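Local coordinates for protein dihydrophenazinedicarboxylate synthase (Burkholderia, PDB 4HMW) that uses FMN and molecular oxygen to carry out several oxidations in the terminal steps of core phenazine biosynthesis, at residues S72-G77 against G177-P182; L54-S59 against G89-E94; S133-A138 against E161-G166. All blocks are in the same frame, centred on the assembly; numbering follows the deposited sequence.

Contact 1 (S72-G77 against G177-P182); sequences SIDDRG and GYRLEP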
# COMPACT_ATOMS: atom_id res chain seq x y z
N SER B 72 -5.09 -12.55 -11.31
CA SER B 72 -5.68 -13.77 -10.79
C SER B 72 -4.88 -14.28 -9.61
O SER B 72 -3.79 -13.76 -9.29
CB SER B 72 -5.75 -14.87 -11.86
OG SER B 72 -4.45 -15.23 -12.30
N ILE B 73 -5.41 -15.33 -8.98
CA ILE B 73 -4.74 -15.99 -7.88
C ILE B 73 -4.78 -17.48 -8.14
O ILE B 73 -5.85 -18.06 -8.37
CB ILE B 73 -5.45 -15.70 -6.57
CG1 ILE B 73 -5.39 -14.20 -6.29
CG2 ILE B 73 -4.78 -16.41 -5.40
CD1 ILE B 73 -6.09 -13.80 -5.06
N ASP B 74 -3.61 -18.11 -8.13
CA ASP B 74 -3.58 -19.57 -8.22
C ASP B 74 -3.10 -20.13 -6.89
O ASP B 74 -2.89 -19.37 -5.93
CB ASP B 74 -2.73 -20.03 -9.41
CG ASP B 74 -1.25 -19.70 -9.26
OD1 ASP B 74 -0.79 -19.47 -8.14
OD2 ASP B 74 -0.53 -19.70 -10.31
N ASP B 75 -2.89 -21.43 -6.81
CA ASP B 75 -2.55 -22.06 -5.54
C ASP B 75 -1.20 -21.67 -4.97
O ASP B 75 -0.91 -21.98 -3.82
CB ASP B 75 -2.59 -23.58 -5.68
CG ASP B 75 -3.95 -24.06 -6.09
OD1 ASP B 75 -4.23 -24.07 -7.31
OD2 ASP B 75 -4.76 -24.41 -5.20
N ARG B 76 -0.38 -20.98 -5.75
CA ARG B 76 0.94 -20.60 -5.29
C ARG B 76 1.10 -19.09 -5.06
O ARG B 76 2.09 -18.67 -4.48
CB ARG B 76 2.01 -21.07 -6.28
CG ARG B 76 2.26 -22.58 -6.28
CD ARG B 76 3.41 -22.94 -7.22
NE ARG B 76 3.01 -22.87 -8.62
CZ ARG B 76 3.85 -22.80 -9.65
NH1 ARG B 76 5.17 -22.79 -9.45
NH2 ARG B 76 3.39 -22.75 -10.90
N GLY B 77 0.17 -18.27 -5.54
CA GLY B 77 0.30 -16.85 -5.31
C GLY B 77 -0.53 -15.99 -6.22
O GLY B 77 -1.44 -16.44 -6.91
N GLY B 177 4.59 -11.21 -16.85
CA GLY B 177 3.83 -11.50 -15.64
C GLY B 177 4.74 -11.99 -14.54
O GLY B 177 5.83 -12.54 -14.80
N TYR B 178 4.29 -11.79 -13.30
CA TYR B 178 4.98 -12.28 -12.09
C TYR B 178 3.95 -12.98 -11.22
O TYR B 178 2.78 -12.64 -11.26
CB TYR B 178 5.56 -11.12 -11.25
CG TYR B 178 6.72 -10.42 -11.92
CD1 TYR B 178 8.01 -10.85 -11.76
CD2 TYR B 178 6.49 -9.31 -12.71
CE1 TYR B 178 9.04 -10.20 -12.39
CE2 TYR B 178 7.50 -8.68 -13.33
CZ TYR B 178 8.77 -9.10 -13.18
OH TYR B 178 9.77 -8.41 -13.83
N ARG B 179 4.40 -13.96 -10.45
CA ARG B 179 3.62 -14.48 -9.34
C ARG B 179 4.23 -14.05 -8.02
O ARG B 179 5.39 -14.34 -7.74
CB ARG B 179 3.53 -16.01 -9.43
CG ARG B 179 2.57 -16.63 -8.36
CD ARG B 179 2.63 -18.15 -8.35
NE ARG B 179 2.28 -18.71 -9.65
CZ ARG B 179 3.14 -19.14 -10.58
NH1 ARG B 179 2.66 -19.61 -11.71
NH2 ARG B 179 4.47 -19.14 -10.40
N LEU B 180 3.45 -13.34 -7.20
CA LEU B 180 3.87 -13.01 -5.87
C LEU B 180 3.57 -14.20 -5.00
O LEU B 180 2.42 -14.47 -4.71
CB LEU B 180 3.18 -11.74 -5.39
CG LEU B 180 3.49 -11.26 -3.97
CD1 LEU B 180 4.97 -11.04 -3.78
CD2 LEU B 180 2.69 -9.99 -3.62
N GLU B 181 4.61 -14.93 -4.61
CA GLU B 181 4.48 -16.14 -3.81
C GLU B 181 4.80 -15.81 -2.36
O GLU B 181 5.93 -15.38 -2.03
CB GLU B 181 5.42 -17.24 -4.33
CG GLU B 181 5.22 -17.56 -5.78
CD GLU B 181 5.96 -18.80 -6.23
OE1 GLU B 181 6.90 -19.26 -5.53
OE2 GLU B 181 5.61 -19.31 -7.33
N PRO B 182 3.82 -15.99 -1.47
CA PRO B 182 4.03 -15.50 -0.11
C PRO B 182 4.90 -16.42 0.72
O PRO B 182 4.81 -17.64 0.57
CB PRO B 182 2.61 -15.48 0.47
CG PRO B 182 1.86 -16.50 -0.32
CD PRO B 182 2.43 -16.43 -1.70

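Contact 2 (L54-S59 against G89-E94); sequences LATATS and GRELTE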
# COMPACT_ATOMS: atom_id res chain seq x y z
N LEU B 54 1.62 -2.42 -3.94
CA LEU B 54 2.82 -3.25 -4.10
C LEU B 54 4.10 -2.48 -3.81
O LEU B 54 4.42 -1.51 -4.50
CB LEU B 54 2.89 -3.81 -5.53
CG LEU B 54 4.05 -4.79 -5.78
CD1 LEU B 54 3.82 -6.10 -5.10
CD2 LEU B 54 4.21 -5.01 -7.25
N ALA B 55 4.85 -2.95 -2.81
CA ALA B 55 6.12 -2.34 -2.40
C ALA B 55 7.29 -3.22 -2.81
O ALA B 55 7.23 -4.45 -2.67
CB ALA B 55 6.12 -2.14 -0.91
N THR B 56 8.32 -2.56 -3.33
CA THR B 56 9.55 -3.20 -3.78
C THR B 56 10.70 -2.30 -3.27
O THR B 56 10.48 -1.19 -2.83
CB THR B 56 9.61 -3.31 -5.31
OG1 THR B 56 9.37 -2.03 -5.90
CG2 THR B 56 8.57 -4.31 -5.82
N ALA B 57 11.93 -2.80 -3.32
CA ALA B 57 13.07 -2.02 -2.89
C ALA B 57 14.27 -2.15 -3.80
O ALA B 57 14.46 -3.16 -4.50
CB ALA B 57 13.45 -2.34 -1.48
N THR B 58 15.07 -1.09 -3.81
CA THR B 58 16.30 -1.07 -4.58
C THR B 58 17.44 -1.59 -3.70
O THR B 58 17.24 -1.90 -2.51
CB THR B 58 16.54 0.34 -5.13
OG1 THR B 58 17.57 0.29 -6.13
CG2 THR B 58 16.91 1.26 -4.04
N SER B 59 18.62 -1.70 -4.29
CA SER B 59 19.74 -2.36 -3.63
C SER B 59 20.13 -1.74 -2.29
O SER B 59 20.53 -2.46 -1.37
CB SER B 59 20.96 -2.37 -4.54
OG SER B 59 20.62 -2.95 -5.80
N GLY B 89 9.89 -3.21 -11.85
CA GLY B 89 10.44 -4.36 -12.56
C GLY B 89 11.94 -4.45 -12.30
O GLY B 89 12.49 -5.53 -12.02
N ARG B 90 12.61 -3.31 -12.34
CA ARG B 90 14.04 -3.27 -12.06
C ARG B 90 14.28 -3.66 -10.61
O ARG B 90 15.22 -4.42 -10.31
CB ARG B 90 14.61 -1.90 -12.40
CG ARG B 90 14.53 -1.57 -13.90
CD ARG B 90 15.13 -0.21 -14.29
NE ARG B 90 14.51 0.90 -13.56
CZ ARG B 90 15.00 1.41 -12.42
NH1 ARG B 90 16.11 0.90 -11.89
NH2 ARG B 90 14.39 2.42 -11.81
N GLU B 91 13.45 -3.16 -9.69
CA GLU B 91 13.66 -3.46 -8.27
C GLU B 91 13.44 -4.96 -7.98
O GLU B 91 14.21 -5.57 -7.21
CB GLU B 91 12.80 -2.55 -7.37
CG GLU B 91 13.36 -1.10 -7.38
CD GLU B 91 12.62 -0.06 -6.56
OE1 GLU B 91 11.66 -0.39 -5.84
OE2 GLU B 91 13.03 1.14 -6.64
N LEU B 92 12.40 -5.54 -8.57
CA LEU B 92 12.16 -6.97 -8.42
C LEU B 92 13.34 -7.79 -8.92
O LEU B 92 13.71 -8.78 -8.31
CB LEU B 92 10.91 -7.38 -9.18
CG LEU B 92 9.63 -6.92 -8.48
CD1 LEU B 92 8.40 -7.16 -9.36
CD2 LEU B 92 9.47 -7.64 -7.15
N THR B 93 13.92 -7.39 -10.04
CA THR B 93 15.08 -8.10 -10.57
C THR B 93 16.28 -7.98 -9.62
O THR B 93 17.03 -8.96 -9.45
CB THR B 93 15.50 -7.53 -11.92
OG1 THR B 93 14.41 -7.65 -12.83
CG2 THR B 93 16.70 -8.29 -12.48
N GLU B 94 16.46 -6.80 -9.04
CA GLU B 94 17.60 -6.53 -8.14
C GLU B 94 17.52 -7.29 -6.83
O GLU B 94 18.50 -7.86 -6.37
CB GLU B 94 17.68 -5.04 -7.78
CG GLU B 94 18.12 -4.14 -8.89
CD GLU B 94 18.15 -2.65 -8.54
OE1 GLU B 94 18.68 -1.88 -9.39
OE2 GLU B 94 17.65 -2.23 -7.46
O HOH W 1 12.04 -5.67 -4.71

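Contact 3 (S133-A138 against E161-G166); sequences SVPMHA and ELLALG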
# COMPACT_ATOMS: atom_id res chain seq x y z
N SER B 133 -7.09 -5.89 -24.40
CA SER B 133 -7.72 -5.23 -25.53
C SER B 133 -6.66 -4.64 -26.44
O SER B 133 -5.51 -4.44 -26.02
CB SER B 133 -8.64 -4.11 -25.02
OG SER B 133 -7.88 -3.05 -24.46
N VAL B 134 -7.04 -4.33 -27.68
CA VAL B 134 -6.08 -3.74 -28.60
C VAL B 134 -5.68 -2.33 -28.15
O VAL B 134 -4.53 -1.96 -28.28
CB VAL B 134 -6.59 -3.72 -30.07
CG1 VAL B 134 -5.58 -3.01 -30.96
CG2 VAL B 134 -6.81 -5.12 -30.60
N PRO B 135 -6.62 -1.54 -27.61
CA PRO B 135 -6.16 -0.24 -27.08
C PRO B 135 -5.13 -0.36 -25.95
O PRO B 135 -4.23 0.49 -25.86
CB PRO B 135 -7.45 0.39 -26.54
CG PRO B 135 -8.52 -0.23 -27.35
CD PRO B 135 -8.08 -1.63 -27.66
N MET B 136 -5.29 -1.36 -25.09
CA MET B 136 -4.29 -1.62 -24.07
C MET B 136 -2.96 -2.00 -24.73
O MET B 136 -1.90 -1.51 -24.33
CB MET B 136 -4.76 -2.72 -23.09
CG MET B 136 -3.73 -3.09 -22.04
SD MET B 136 -2.38 -4.19 -22.64
CE MET B 136 -1.53 -4.45 -21.09
N HIS B 137 -3.02 -2.86 -25.75
CA HIS B 137 -1.80 -3.26 -26.48
C HIS B 137 -1.09 -2.06 -27.04
O HIS B 137 0.12 -1.96 -27.01
CB HIS B 137 -2.14 -4.15 -27.68
CG HIS B 137 -2.55 -5.53 -27.30
ND1 HIS B 137 -3.10 -6.42 -28.20
CD2 HIS B 137 -2.50 -6.17 -26.11
CE1 HIS B 137 -3.37 -7.55 -27.58
NE2 HIS B 137 -3.00 -7.43 -26.32
N ALA B 138 -1.87 -1.16 -27.61
CA ALA B 138 -1.29 -0.02 -28.32
C ALA B 138 -0.57 0.91 -27.33
O ALA B 138 0.54 1.37 -27.59
CB ALA B 138 -2.36 0.73 -29.12
N GLU B 161 -1.62 5.23 -33.99
CA GLU B 161 -1.13 4.57 -35.22
C GLU B 161 -1.16 3.06 -35.11
O GLU B 161 -1.56 2.38 -36.07
CB GLU B 161 0.31 4.99 -35.52
CG GLU B 161 0.49 6.43 -35.98
CD GLU B 161 1.95 6.86 -35.99
OE1 GLU B 161 2.83 6.11 -35.47
OE2 GLU B 161 2.22 7.97 -36.52
N LEU B 162 -0.73 2.52 -33.97
CA LEU B 162 -0.71 1.08 -33.79
C LEU B 162 -2.11 0.51 -33.84
O LEU B 162 -2.37 -0.53 -34.46
CB LEU B 162 -0.06 0.70 -32.45
CG LEU B 162 1.45 0.92 -32.41
CD1 LEU B 162 1.95 0.66 -31.01
CD2 LEU B 162 2.15 0.02 -33.43
N LEU B 163 -3.04 1.20 -33.20
CA LEU B 163 -4.43 0.75 -33.22
C LEU B 163 -5.02 0.76 -34.66
O LEU B 163 -5.79 -0.14 -35.04
CB LEU B 163 -5.25 1.63 -32.27
CG LEU B 163 -6.72 1.32 -32.05
CD1 LEU B 163 -6.90 -0.00 -31.34
CD2 LEU B 163 -7.33 2.43 -31.24
N ALA B 164 -4.66 1.76 -35.44
CA ALA B 164 -5.22 1.92 -36.78
C ALA B 164 -4.70 0.88 -37.80
O ALA B 164 -5.35 0.63 -38.82
CB ALA B 164 -4.95 3.33 -37.26
N LEU B 165 -3.53 0.30 -37.56
CA LEU B 165 -2.99 -0.68 -38.49
C LEU B 165 -3.94 -1.85 -38.68
O LEU B 165 -4.18 -2.29 -39.81
CB LEU B 165 -1.63 -1.21 -38.00
CG LEU B 165 -0.44 -0.24 -38.04
CD1 LEU B 165 0.78 -0.93 -37.45
CD2 LEU B 165 -0.14 0.25 -39.46
N GLY B 166 -4.49 -2.34 -37.57
CA GLY B 166 -5.38 -3.49 -37.61
C GLY B 166 -4.66 -4.82 -37.70
O GLY B 166 -5.25 -5.85 -37.99

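Contact 1 (S72-G77 against G177-P182)
Gly77 and Glu181 bring their CA atoms within 4.5 Å of each other where the type I beta turn from Asp74 to Gly77, joining strands 63-74 and 77-83 into a hairpin, reaches the C-terminal end of strand 175-182 in the FMN-binding split barrel of the pyridoxamine 5'-phosphate oxidase family. Asp74, the first residue of the beta turn, also forms an Asx turn: its OD1 accepts from Arg76 N at 2.9 Å, the donor coming from above the carboxylate plane, and more weakly from Gly77 N. Its other oxygen faces the neighbouring strand. Arg179, with CG anti to the backbone N (chi1 -174°), crosses Asp74 at about a right angle and forms a salt bridge, NE to OD2 at 3.1 Å, on the syn lone pair and near the guanidinium plane. NH1 adds a weak, longer bond to the same oxygen, while NH2 reaches Glu181 OE2 two residues along its own strand. The Arg179 guanidinium is thus held between two carboxylates, which probably offset the cost of bringing a second positive group against it. That group is Arg76, whose guanidinium stacks on one face of Arg179 with the centres 3.8 Å apart and the planes 26° from parallel. Toward Arg76, Glu181 OE2 acts probably by charge alone, lying well out of the guanidinium plane. Nearer the backbone, Arg76 CB packs on Arg179 CD. A CB on Gly77 would clash with Leu180 O, and at its backbone angles would also press on the carbonyl O of Arg76. Backbone carbonyls complete the contact: Arg76 O receives a CA-H...O approach from Glu181 CA and touches Pro182 CD, and Gly77 CA lies 3.2 Å from Leu180 O.

Contact 2 (L54-S59 against G89-E94)
Strand 51-57 of the flavin-binding sheet is met here by helix 87-95, whose N-terminal end carries the FMN-binding residues Arg87 and Lys88; the contact is anchored by Thr56 and Glu91. Thr56 OG1 donates to Glu91 OE1 at 2.8 Å, arriving on the anti side and 26° out of the carboxylate plane, with the two side chains crossing at about a right angle. The same carboxylate oxygen bonds to Ser64 OG, and Thr56 OG1 also pairs with NH1 of the FMN-binding Arg66, making Thr56 and Glu91 part of a buried polar group beside the cofactor site, the Thr56 side chain about 6 Å from the FMN. The other branch of Thr56 is apolar: CG2, anti to the carbonyl carbon, touches Leu92 CD2 at 3.7 Å. Along the extended Glu91 chain, CB packs against Ala57 O at 3.4 Å. A water accepts from Ala57 N at 3.2 Å and makes a weak bond to Glu91 O. Past the strand's end, Thr58 lies alongside Glu94, pointing the same way, and its OG1 gives a hydrogen bond of 2.9 Å to the syn lone pair of Glu94 OE2. Ser59 N and OG add weak bonds to that oxygen. The axes of strand 54-57 and helix 89-94 approach to 7.2 Å, 57° between their N-to-C directions, while strand 51-57 runs between strands 63-74 and 97-104, and Ala55 and Ala57 pack on the second subunit.

Contact 3 (S133-A138 against E161-G166)
Leu163, Ala138 and Leu162 carry this contact, an apolar packing of helix 134-142 against the C-terminal end of helix 152-165. The axes of the short helical segments 134-138 and 161-165 come within 8.9 Å, with 137° between their N-to-C directions. The CB of Leu163 leaves its helix to one side of the facing helix, but the end of the side chain comes nearer; chi1 (-177°) sets CG anti to the backbone N, and beyond it CD1 lies 3.3 Å from Val134 CG1, tighter than usual for two methyl groups. The same CD1 also reaches Pro135, 4.2 Å from its CD. One turn further along helix 134-142, Ala138 points its CB at the other helix. Here the backbones come closest, 5.6 Å between Ala138 CA and Leu162 CA, an approach consistent with the small alanine side chain, whose CB meets Leu162 CB at 4.0 Å. Leu162 sends CD1 to Ala138 O at 3.8 Å, while its side chain also touches Leu169 in the following loop. Helix 134-142, N-capped by Ser133 OG, also carries Ser140, probably a substrate-binding residue as in related enzymes, whose OG hydrogen-bonds Met136 O. The pair lies at the surface. His137, turned away from helix 152-165, stacks on Trp129 of helix 122-130, and Arg194 of the second subunit packs on Ser133, Pro135 and Met136.

Overall arrangement
Contacts 1 and 2 are built on one antiparallel sheet, where strands 63-74 and 51-57 are neighbours; their centres are 17 Å apart and Tyr178 OH packs on Gly89 CA. Their segments alternate along the chain (54-59, 72-77, 89-94, 177-182), so contact 1 joins the early hairpin to the late strand 175-182 across the span in which contact 2 closes. Contact 3 belongs to the helical part, its centre 29 Å from that of contact 1 and 30 Å from that of contact 2. It follows contact 2 in the chain and is nested inside the loop closed by contact 1, helix 152-165 leading on to strand 175-182. Contacts 2 and 3 both touch the second subunit, so sheet and helices alike meet the dimer partner.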